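Local coordinates for quercetin 2,3-dioxygenase (Escherichia coli, PDB 1TQ5), which cleaves quercetin with molecular oxygen in vitro, releasing carbon monoxide, with the help of one divalent metal cation, at residues A[161-166]-A[223-228]; A[185-190]-A[197-202]. All blocks are in the same frame, centred on the assembly; numbering follows the deposited sequence.

Contact 1: A[161-166]-A[223-228]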
ATOM      1  N   GLU A 161     -10.403   4.558   2.735  1.00 29.03           N
ATOM      2  CA  GLU A 161     -10.696   3.838   1.506  1.00 28.26           C
ATOM      3  C   GLU A 161      -9.430   3.790   0.658  1.00 26.54           C
ATOM      4  O   GLU A 161      -8.654   4.745   0.634  1.00 25.25           O
ATOM      5  CB  GLU A 161     -11.792   4.542   0.712  1.00 29.96           C
ATOM      6  CG  GLU A 161     -13.117   4.662   1.426  1.00 34.79           C
ATOM      7  CD  GLU A 161     -14.181   5.251   0.527  1.00 43.56           C
ATOM      8  OE1 GLU A 161     -13.902   6.290  -0.112  1.00 48.48           O
ATOM      9  OE2 GLU A 161     -15.292   4.684   0.460  1.00 53.10           O
ATOM     10  N   LEU A 162      -9.230   2.675  -0.033  1.00 22.00           N
ATOM     11  CA  LEU A 162      -8.078   2.492  -0.905  1.00 20.54           C
ATOM     12  C   LEU A 162      -8.587   2.060  -2.273  1.00 20.74           C
ATOM     13  O   LEU A 162      -9.383   1.129  -2.385  1.00 19.84           O
ATOM     14  CB  LEU A 162      -7.132   1.416  -0.355  1.00 21.46           C
ATOM     15  CG  LEU A 162      -5.958   1.004  -1.262  1.00 24.14           C
ATOM     16  CD1 LEU A 162      -5.047   2.204  -1.534  1.00 25.60           C
ATOM     17  CD2 LEU A 162      -5.168  -0.128  -0.602  1.00 25.91           C
ATOM     18  N   TYR A 163      -8.132   2.753  -3.306  1.00 19.98           N
ATOM     19  CA  TYR A 163      -8.526   2.447  -4.671  1.00 21.68           C
ATOM     20  C   TYR A 163      -7.305   2.099  -5.505  1.00 21.17           C
ATOM     21  O   TYR A 163      -6.218   2.641  -5.285  1.00 18.93           O
ATOM     22  CB  TYR A 163      -9.190   3.659  -5.323  1.00 23.53           C
ATOM     23  CG  TYR A 163     -10.450   4.151  -4.661  1.00 24.94           C
ATOM     24  CD1 TYR A 163     -11.703   3.782  -5.147  1.00 26.78           C
ATOM     25  CD2 TYR A 163     -10.393   5.007  -3.563  1.00 23.93           C
ATOM     26  CE1 TYR A 163     -12.868   4.259  -4.559  1.00 30.88           C
ATOM     27  CE2 TYR A 163     -11.550   5.488  -2.965  1.00 28.35           C
ATOM     28  CZ  TYR A 163     -12.785   5.110  -3.470  1.00 32.65           C
ATOM     29  OH  TYR A 163     -13.938   5.580  -2.879  1.00 35.24           O
ATOM     30  N   ARG A 164      -7.482   1.177  -6.443  1.00 20.38           N
ATOM     31  CA  ARG A 164      -6.427   0.833  -7.383  1.00 22.81           C
ATOM     32  C   ARG A 164      -6.983   1.467  -8.656  1.00 25.01           C
ATOM     33  O   ARG A 164      -8.051   1.084  -9.131  1.00 24.19           O
ATOM     34  CB  ARG A 164      -6.280  -0.676  -7.566  1.00 23.90           C
ATOM     35  CG  ARG A 164      -5.303  -1.021  -8.679  1.00 25.02           C
ATOM     36  CD  ARG A 164      -4.946  -2.499  -8.717  1.00 27.61           C
ATOM     37  NE  ARG A 164      -6.105  -3.373  -8.872  1.00 29.70           N
ATOM     38  CZ  ARG A 164      -6.020  -4.693  -9.006  1.00 29.71           C
ATOM     39  NH1 ARG A 164      -7.120  -5.421  -9.139  1.00 29.57           N
ATOM     40  NH2 ARG A 164      -4.831  -5.287  -9.010  1.00 35.20           N
ATOM     41  N   TRP A 165      -6.264   2.447  -9.188  1.00 26.52           N
ATOM     42  CA  TRP A 165      -6.712   3.182 -10.360  1.00 29.92           C
ATOM     43  C   TRP A 165      -5.850   2.922 -11.594  1.00 32.07           C
ATOM     44  O   TRP A 165      -4.689   3.333 -11.647  1.00 28.20           O
ATOM     45  CB  TRP A 165      -6.687   4.679 -10.035  1.00 33.44           C
ATOM     46  CG  TRP A 165      -7.800   5.480 -10.629  1.00 40.61           C
ATOM     47  CD1 TRP A 165      -8.386   5.301 -11.850  1.00 47.76           C
ATOM     48  CD2 TRP A 165      -8.436   6.619 -10.042  1.00 49.56           C
ATOM     49  NE1 TRP A 165      -9.348   6.260 -12.059  1.00 51.04           N
ATOM     50  CE2 TRP A 165      -9.400   7.082 -10.965  1.00 52.35           C
ATOM     51  CE3 TRP A 165      -8.287   7.295  -8.824  1.00 57.07           C
ATOM     52  CZ2 TRP A 165     -10.212   8.192 -10.707  1.00 57.07           C
ATOM     53  CZ3 TRP A 165      -9.094   8.400  -8.567  1.00 60.02           C
ATOM     54  CH2 TRP A 165     -10.045   8.835  -9.507  1.00 60.46           C
ATOM     55  N   ALA A 166      -6.415   2.239 -12.583  1.00 32.19           N
ATOM     56  CA  ALA A 166      -5.686   1.970 -13.816  1.00 33.69           C
ATOM     57  C   ALA A 166      -6.121   3.021 -14.834  1.00 34.07           C
ATOM     58  O   ALA A 166      -7.312   3.202 -15.073  1.00 33.14           O
ATOM     59  CB  ALA A 166      -5.998   0.568 -14.330  1.00 34.68           C
ATOM     60  N   VAL A 223      -2.221   3.695 -10.167  1.00 22.76           N
ATOM     61  CA  VAL A 223      -1.903   4.314  -8.893  1.00 21.57           C
ATOM     62  C   VAL A 223      -2.810   3.765  -7.817  1.00 21.07           C
ATOM     63  O   VAL A 223      -3.904   3.263  -8.095  1.00 19.38           O
ATOM     64  CB  VAL A 223      -2.091   5.853  -8.917  1.00 23.92           C
ATOM     65  CG1 VAL A 223      -1.174   6.480  -9.952  1.00 22.13           C
ATOM     66  CG2 VAL A 223      -3.550   6.196  -9.201  1.00 27.32           C
ATOM     67  N   LEU A 224      -2.325   3.849  -6.585  1.00 21.15           N
ATOM     68  CA  LEU A 224      -3.079   3.425  -5.422  1.00 20.77           C
ATOM     69  C   LEU A 224      -3.474   4.748  -4.787  1.00 20.83           C
ATOM     70  O   LEU A 224      -2.618   5.605  -4.549  1.00 19.40           O
ATOM     71  CB  LEU A 224      -2.199   2.628  -4.456  1.00 20.86           C
ATOM     72  CG  LEU A 224      -1.599   1.312  -4.968  1.00 20.98           C
ATOM     73  CD1 LEU A 224      -0.789   0.669  -3.866  1.00 27.18           C
ATOM     74  CD2 LEU A 224      -2.715   0.369  -5.419  1.00 24.29           C
ATOM     75  N   LEU A 225      -4.765   4.929  -4.540  1.00 18.44           N
ATOM     76  CA  LEU A 225      -5.225   6.166  -3.941  1.00 19.85           C
ATOM     77  C   LEU A 225      -5.774   5.885  -2.557  1.00 17.94           C
ATOM     78  O   LEU A 225      -6.785   5.194  -2.398  1.00 20.35           O
ATOM     79  CB  LEU A 225      -6.291   6.835  -4.817  1.00 18.43           C
ATOM     80  CG  LEU A 225      -6.681   8.261  -4.395  1.00 22.97           C
ATOM     81  CD1 LEU A 225      -7.079   9.079  -5.618  1.00 30.31           C
ATOM     82  CD2 LEU A 225      -7.814   8.208  -3.380  1.00 29.25           C
ATOM     83  N   PHE A 226      -5.071   6.408  -1.558  1.00 20.38           N
ATOM     84  CA  PHE A 226      -5.449   6.244  -0.162  1.00 19.21           C
ATOM     85  C   PHE A 226      -6.253   7.453   0.289  1.00 21.62           C
ATOM     86  O   PHE A 226      -5.719   8.558   0.314  1.00 22.16           O
ATOM     87  CB  PHE A 226      -4.197   6.159   0.710  1.00 17.35           C
ATOM     88  CG  PHE A 226      -3.351   4.946   0.459  1.00 20.89           C
ATOM     89  CD1 PHE A 226      -3.544   3.783   1.196  1.00 22.79           C
ATOM     90  CD2 PHE A 226      -2.327   4.981  -0.483  1.00 21.24           C
ATOM     91  CE1 PHE A 226      -2.721   2.673   1.000  1.00 27.83           C
ATOM     92  CE2 PHE A 226      -1.502   3.887  -0.687  1.00 17.86           C
ATOM     93  CZ  PHE A 226      -1.698   2.726   0.059  1.00 25.76           C
ATOM     94  N   ASP A 227      -7.528   7.255   0.627  1.00 20.69           N
ATOM     95  CA  ASP A 227      -8.383   8.343   1.129  1.00 25.28           C
ATOM     96  C   ASP A 227      -8.342   8.172   2.652  1.00 24.80           C
ATOM     97  O   ASP A 227      -8.991   7.279   3.207  1.00 23.30           O
ATOM     98  CB  ASP A 227      -9.823   8.182   0.626  1.00 29.57           C
ATOM     99  CG  ASP A 227     -10.668   9.439   0.845  1.00 39.62           C
ATOM    100  OD1 ASP A 227     -10.717   9.942   1.989  1.00 42.42           O
ATOM    101  OD2 ASP A 227     -11.287   9.921  -0.131  1.00 51.37           O
ATOM    102  N   LEU A 228      -7.591   9.039   3.320  1.00 23.06           N
ATOM    103  CA  LEU A 228      -7.384   8.942   4.759  1.00 22.20           C
ATOM    104  C   LEU A 228      -8.108   9.944   5.657  1.00 24.32           C
ATOM    105  O   LEU A 228      -8.421  11.058   5.244  1.00 22.51           O
ATOM    106  CB  LEU A 228      -5.878   9.023   5.020  1.00 21.93           C
ATOM    107  CG  LEU A 228      -5.080   8.022   4.183  1.00 22.48           C
ATOM    108  CD1 LEU A 228      -3.658   8.514   3.953  1.00 24.49           C
ATOM    109  CD2 LEU A 228      -5.108   6.674   4.883  1.00 23.93           C
TER
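Glu161 to Trp165 pair antiparallel with Asp227 to Val223, and the two strand axes come within 4.6 Å. Six backbone hydrogen bonds join them, two at each of the pairs Glu161-Asp227, Tyr163-Leu225 and Trp165-Val223. The straightest runs from Trp165 N to Val223 O, 2.7 Å long with an N-H...O angle of 174°. Leu162-Phe226 and Arg164-Leu224 are the non-hydrogen-bonded pairs. Here CA-H...O contacts fill in, such as Leu224 CA to Tyr163 O at 3.2 Å. On the face of Leu162, its CD1 sits over the centre of the Phe226 ring in a CH-pi contact, 3.5 Å from the ring centroid. Leu162 CG is anti to the backbone N (chi1 173°), and chi2 of 61° then carries CD1 over the ring. CD1 also reaches Leu224 CB. The strands are neighbours in a sheet of the C-terminal cupin domain, one half of the bicupin fold of pirins. The sheet continues on either side, through strand 141-146 next to 161-166 and strand 182-187 next to 223-228. On the opposite face, Leu225 CD1 meets the rim of the Trp165 indole in its plane, 3.6 Å from CZ3. Trp165 CB packs on Val223 CG2, also at 3.6 Å. Leu225 CD2 lies beside Tyr163 CD2. Within its own strand Tyr163 OH donates to Glu161 OE1, 2.9 Å away, meeting it from above the carboxylate plane. That oxygen lies 4.5 Å from Asp227 OD2. The two acids have separate cationic partners, Arg150 for Glu161 and Arg181 for Asp227, which probably ease their repulsion.

Contact 2: A[185-190]-A[197-202]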
ATOM      1  N   ILE A 185      -1.172   9.284  -2.842  1.00 17.94           N
ATOM      2  CA  ILE A 185      -1.208   8.581  -4.101  1.00 15.50           C
ATOM      3  C   ILE A 185       0.167   7.987  -4.336  1.00 12.92           C
ATOM      4  O   ILE A 185       1.178   8.700  -4.335  1.00 12.08           O
ATOM      5  CB  ILE A 185      -1.567   9.514  -5.263  1.00 19.07           C
ATOM      6  CG1 ILE A 185      -3.010  10.003  -5.091  1.00 19.68           C
ATOM      7  CG2 ILE A 185      -1.375   8.776  -6.589  1.00 17.54           C
ATOM      8  CD1 ILE A 185      -3.470  10.960  -6.155  1.00 32.59           C
ATOM      9  N   GLN A 186       0.192   6.673  -4.526  1.00 13.98           N
ATOM     10  CA  GLN A 186       1.424   5.945  -4.783  1.00 15.47           C
ATOM     11  C   GLN A 186       1.341   5.452  -6.225  1.00 15.31           C
ATOM     12  O   GLN A 186       0.414   4.715  -6.580  1.00 16.12           O
ATOM     13  CB  GLN A 186       1.530   4.744  -3.845  1.00 13.07           C
ATOM     14  CG  GLN A 186       2.861   3.989  -3.924  1.00 16.68           C
ATOM     15  CD  GLN A 186       4.048   4.856  -3.545  1.00 18.26           C
ATOM     16  OE1 GLN A 186       3.912   5.833  -2.799  1.00 17.10           O
ATOM     17  NE2 GLN A 186       5.224   4.501  -4.056  1.00 15.27           N
ATOM     18  N   VAL A 187       2.292   5.870  -7.055  1.00 16.70           N
ATOM     19  CA  VAL A 187       2.295   5.438  -8.443  1.00 18.60           C
ATOM     20  C   VAL A 187       2.964   4.062  -8.526  1.00 17.34           C
ATOM     21  O   VAL A 187       4.173   3.933  -8.322  1.00 20.48           O
ATOM     22  CB  VAL A 187       3.060   6.425  -9.348  1.00 17.35           C
ATOM     23  CG1 VAL A 187       2.927   5.989 -10.814  1.00 21.70           C
ATOM     24  CG2 VAL A 187       2.510   7.843  -9.173  1.00 18.84           C
ATOM     25  N   VAL A 188       2.170   3.033  -8.800  1.00 19.57           N
ATOM     26  CA  VAL A 188       2.714   1.690  -8.926  1.00 22.10           C
ATOM     27  C   VAL A 188       3.550   1.640 -10.201  1.00 22.05           C
ATOM     28  O   VAL A 188       4.646   1.071 -10.224  1.00 21.89           O
ATOM     29  CB  VAL A 188       1.589   0.644  -8.995  1.00 24.13           C
ATOM     30  CG1 VAL A 188       2.177  -0.750  -9.190  1.00 28.03           C
ATOM     31  CG2 VAL A 188       0.762   0.703  -7.723  1.00 26.84           C
ATOM     32  N   LYS A 189       3.043   2.256 -11.263  1.00 25.64           N
ATOM     33  CA  LYS A 189       3.774   2.285 -12.523  1.00 26.25           C
ATOM     34  C   LYS A 189       3.181   3.303 -13.484  1.00 26.02           C
ATOM     35  O   LYS A 189       1.995   3.601 -13.431  1.00 25.48           O
ATOM     36  CB  LYS A 189       3.778   0.901 -13.176  1.00 31.45           C
ATOM     37  CG  LYS A 189       2.420   0.422 -13.678  1.00 36.19           C
ATOM     38  CD  LYS A 189       2.565  -0.879 -14.470  1.00 45.23           C
ATOM     39  CE  LYS A 189       3.491  -0.692 -15.672  1.00 52.25           C
ATOM     40  NZ  LYS A 189       3.734  -1.953 -16.428  1.00 53.96           N
ATOM     41  N   GLY A 190       4.020   3.839 -14.362  1.00 27.08           N
ATOM     42  CA  GLY A 190       3.547   4.808 -15.327  1.00 26.65           C
ATOM     43  C   GLY A 190       3.962   6.226 -14.999  1.00 26.78           C
ATOM     44  O   GLY A 190       4.785   6.456 -14.117  1.00 27.49           O
ATOM     45  N   VAL A 197       1.266  18.322 -10.516  1.00 20.27           N
ATOM     46  CA  VAL A 197       2.538  17.743 -10.113  1.00 18.35           C
ATOM     47  C   VAL A 197       2.797  16.435 -10.846  1.00 17.67           C
ATOM     48  O   VAL A 197       1.995  15.512 -10.777  1.00 19.30           O
ATOM     49  CB  VAL A 197       2.561  17.488  -8.581  1.00 19.29           C
ATOM     50  CG1 VAL A 197       3.915  16.912  -8.155  1.00 20.71           C
ATOM     51  CG2 VAL A 197       2.284  18.792  -7.844  1.00 22.42           C
ATOM     52  N   LYS A 198       3.914  16.356 -11.558  1.00 18.54           N
ATOM     53  CA  LYS A 198       4.233  15.133 -12.283  1.00 23.59           C
ATOM     54  C   LYS A 198       4.831  14.090 -11.346  1.00 25.17           C
ATOM     55  O   LYS A 198       5.634  14.415 -10.464  1.00 21.54           O
ATOM     56  CB  LYS A 198       5.204  15.427 -13.437  1.00 26.44           C
ATOM     57  CG  LYS A 198       5.634  14.194 -14.219  1.00 33.61           C
ATOM     58  CD  LYS A 198       6.232  14.549 -15.579  1.00 43.40           C
ATOM     59  CE  LYS A 198       5.152  14.975 -16.578  1.00 47.47           C
ATOM     60  NZ  LYS A 198       5.699  15.273 -17.945  1.00 42.32           N
ATOM     61  N   ALA A 199       4.411  12.843 -11.528  1.00 22.99           N
ATOM     62  CA  ALA A 199       4.901  11.730 -10.720  1.00 22.65           C
ATOM     63  C   ALA A 199       5.107  10.516 -11.615  1.00 23.63           C
ATOM     64  O   ALA A 199       4.351  10.296 -12.559  1.00 25.42           O
ATOM     65  CB  ALA A 199       3.906  11.396  -9.618  1.00 19.88           C
ATOM     66  N   SER A 200       6.136   9.730 -11.322  1.00 24.09           N
ATOM     67  CA  SER A 200       6.405   8.538 -12.115  1.00 26.21           C
ATOM     68  C   SER A 200       6.504   7.302 -11.226  1.00 25.22           C
ATOM     69  O   SER A 200       6.304   7.378 -10.014  1.00 24.88           O
ATOM     70  CB  SER A 200       7.688   8.718 -12.932  1.00 28.98           C
ATOM     71  OG  SER A 200       8.790   9.063 -12.105  1.00 38.66           O
ATOM     72  N   THR A 201       6.802   6.166 -11.839  1.00 23.94           N
ATOM     73  CA  THR A 201       6.916   4.904 -11.126  1.00 23.55           C
ATOM     74  C   THR A 201       7.547   5.041  -9.734  1.00 20.47           C
ATOM     75  O   THR A 201       8.604   5.649  -9.569  1.00 18.76           O
ATOM     76  CB  THR A 201       7.728   3.886 -11.970  1.00 25.41           C
ATOM     77  OG1 THR A 201       7.012   3.594 -13.179  1.00 28.60           O
ATOM     78  CG2 THR A 201       7.940   2.585 -11.197  1.00 28.66           C
ATOM     79  N   SER A 202       6.859   4.493  -8.737  1.00 19.70           N
ATOM     80  CA  SER A 202       7.317   4.489  -7.344  1.00 20.77           C
ATOM     81  C   SER A 202       7.272   5.795  -6.573  1.00 21.36           C
ATOM     82  O   SER A 202       7.629   5.819  -5.388  1.00 20.04           O
ATOM     83  CB  SER A 202       8.725   3.897  -7.251  1.00 21.22           C
ATOM     84  OG  SER A 202       8.696   2.526  -7.602  1.00 26.54           O
TER
HETATM   85  O   HOH W   1       6.240   1.004  -7.670  1.00 30.23           O
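Ser202 N donates to Val187 O over 2.8 Å where the chain turns a corner at Val188. Residues 185-190 lead into the short hairpin of strands 191-194 and 197-200 in the C-terminal cupin domain; 197-202 carries its second strand. Val188 and Lys189 both face Glu222, forming a classic beta bulge. Just beyond it, Gly190 N is taken up by a side chain, donating to Thr201 OG1 at 3.2 Å. With chi1 at -64°, Thr201 OG1 lies beside its backbone N and faces Gly190 N, while CG2 approaches Val188 O. Gly190 O receives a CA-H...O contact from Ser200 CA at 3.3 Å. The backbone angles of Gly190 would jam a CB against the preceding carbonyl oxygen. Gln186 is bent at chi2 (61°), and its NE2 makes a weak bond to Ser202 O, with an N-H...O angle of only 126°. Its amide has further partners: NE2 bonds to Tyr115 OH, and OE1 accepts from Trp184 NE1. Val187 supplies the apolar part. Its CG2 packs on Ala199 CB at 3.8 Å, and CB and CG1 lie against Ser200 O. An alanine in place of Val187 would probably open a gap beside Ala199 CB and leave the Ser200 carbonyl less closely packed. Ser200 N donates to Asp203 OD2. One water links the segments at the corner: it donates to Val188 O at 3.0 Å and lies 2.9 Å from Ser202 OG.

In the fold
Strands 182-187 and 221-228 are neighbours in one sheet, so contacts 1 and 2 meet there, their centres about 12 Å apart. Leu224 N probably donates to Gln186 O, and Val223 packs on Ile185. Contact 1 is buried and joins two strands within that sheet. Regular backbone bonding and apolar packing dominate it, with acids at the Glu161 end and Arg164 toward the other. Contact 2 is partly buried. It ties the end of strand 182-187 to the second strand of the next hairpin, using fewer backbone bonds, side-chain hydroxyl and amide groups, and a water. Both lie away from the annotated metal-binding residues, but the Ser200 side chain is about 3 Å from a cadmium ion.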